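Local structure of DUF3863 domain-containing protein (Parabacteroides distasonis, 3LM3) at residues H318-T321 and F322-G326. The protein is of unknown function but is probably a glycoside hydrolase or carbohydrate deacetylase. Residues are numbered along the deposited sequence; the frame is centred on the assembly and turned at random.
Sequences HFVT and FGEFG
T321 and E324 bind each other reciprocally. The backbone N of E324 donates to T321 OG1 at 2.9 Å, with an N-H...O angle of 159°, while T321 N donates to E324 OE1 at 3.2 Å. That second bond is nearly straight (174°), although the donor comes from above the carboxylate plane. T321 OG1 sits between its own backbone N and carbonyl carbon (chi1 77°), facing the first turn of the helix, and E324 CG passes 3.3 Å from it, the two side chains crossing at about a right angle. This pairing is a capping box: T321 is the N-cap, where the chain passes from strand 318-320, which runs parallel to strand 21-29, into helix 322-332. The first i to i+4 bond follows, F325 N to T321 O at 3.0 Å. E324 OE2 forms a salt bridge with R71, which is likely to hold the carboxylate in place. With the carboxylate gone, as in an alanine here, T321 N loses this acceptor and R71 its salt-bridge mate, and the start of the helix is likely to be held less firmly. Next to these bonds V320 CB lies 3.5 Å from E324 OE1, while the apolar contact is V320 CG2 against F325 CB at 3.9 Å. Beyond CB, the F325 ring leads away to stack with W281.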
# COMPACT_ATOMS: atom_id res chain seq x y z
N HIS A 318 -13.12 -0.01 -11.45
CA HIS A 318 -13.84 -0.75 -10.42
C HIS A 318 -13.29 -0.39 -9.06
O HIS A 318 -12.08 -0.57 -8.81
CB HIS A 318 -13.68 -2.25 -10.64
CG HIS A 318 -14.20 -2.71 -11.96
ND1 HIS A 318 -15.55 -2.87 -12.19
CD2 HIS A 318 -13.57 -3.03 -13.11
CE1 HIS A 318 -15.72 -3.29 -13.44
NE2 HIS A 318 -14.54 -3.39 -14.02
N PHE A 319 -14.15 0.12 -8.18
CA PHE A 319 -13.82 0.38 -6.80
C PHE A 319 -14.24 -0.86 -6.01
O PHE A 319 -15.43 -1.12 -5.82
CB PHE A 319 -14.54 1.63 -6.27
CG PHE A 319 -13.92 2.94 -6.76
CD1 PHE A 319 -14.07 3.39 -8.07
CD2 PHE A 319 -13.14 3.69 -5.91
CE1 PHE A 319 -13.47 4.61 -8.48
CE2 PHE A 319 -12.56 4.89 -6.32
CZ PHE A 319 -12.72 5.32 -7.61
N VAL A 320 -13.23 -1.62 -5.59
CA VAL A 320 -13.45 -2.93 -4.96
C VAL A 320 -12.66 -3.02 -3.66
O VAL A 320 -11.81 -2.18 -3.36
CB VAL A 320 -13.07 -4.09 -5.92
CG1 VAL A 320 -13.86 -3.95 -7.24
CG2 VAL A 320 -11.59 -4.13 -6.20
N THR A 321 -12.96 -4.04 -2.87
CA THR A 321 -12.27 -4.23 -1.61
C THR A 321 -10.83 -4.71 -1.83
O THR A 321 -10.51 -5.28 -2.89
CB THR A 321 -13.01 -5.20 -0.68
OG1 THR A 321 -12.78 -6.55 -1.13
CG2 THR A 321 -14.50 -4.91 -0.61
N PHE A 322 -9.95 -4.47 -0.85
CA PHE A 322 -8.59 -5.02 -0.92
C PHE A 322 -8.62 -6.51 -1.14
O PHE A 322 -7.90 -7.04 -1.98
CB PHE A 322 -7.79 -4.66 0.36
CG PHE A 322 -7.04 -3.34 0.27
CD1 PHE A 322 -7.69 -2.15 0.50
CD2 PHE A 322 -5.69 -3.31 -0.05
CE1 PHE A 322 -7.01 -0.93 0.44
CE2 PHE A 322 -4.99 -2.10 -0.11
CZ PHE A 322 -5.66 -0.91 0.12
N GLY A 323 -9.44 -7.22 -0.36
CA GLY A 323 -9.52 -8.66 -0.46
C GLY A 323 -10.00 -9.12 -1.83
O GLY A 323 -9.49 -10.10 -2.39
N GLU A 324 -11.01 -8.46 -2.39
CA GLU A 324 -11.56 -8.86 -3.72
C GLU A 324 -10.48 -8.70 -4.77
O GLU A 324 -10.30 -9.55 -5.65
CB GLU A 324 -12.72 -7.96 -4.15
CG GLU A 324 -14.04 -8.26 -3.64
CD GLU A 324 -14.97 -7.28 -4.37
OE1 GLU A 324 -15.07 -6.14 -3.91
OE2 GLU A 324 -15.45 -7.60 -5.48
N PHE A 325 -9.77 -7.57 -4.74
CA PHE A 325 -8.74 -7.32 -5.73
C PHE A 325 -7.63 -8.36 -5.61
O PHE A 325 -7.18 -8.90 -6.61
CB PHE A 325 -8.16 -5.90 -5.60
CG PHE A 325 -6.99 -5.69 -6.51
CD1 PHE A 325 -7.15 -5.60 -7.89
CD2 PHE A 325 -5.69 -5.68 -5.99
CE1 PHE A 325 -6.04 -5.53 -8.74
CE2 PHE A 325 -4.60 -5.62 -6.80
CZ PHE A 325 -4.75 -5.50 -8.19
N GLY A 326 -7.16 -8.62 -4.39
CA GLY A 326 -6.11 -9.62 -4.22
C GLY A 326 -6.52 -10.98 -4.75
O GLY A 326 -5.72 -11.68 -5.35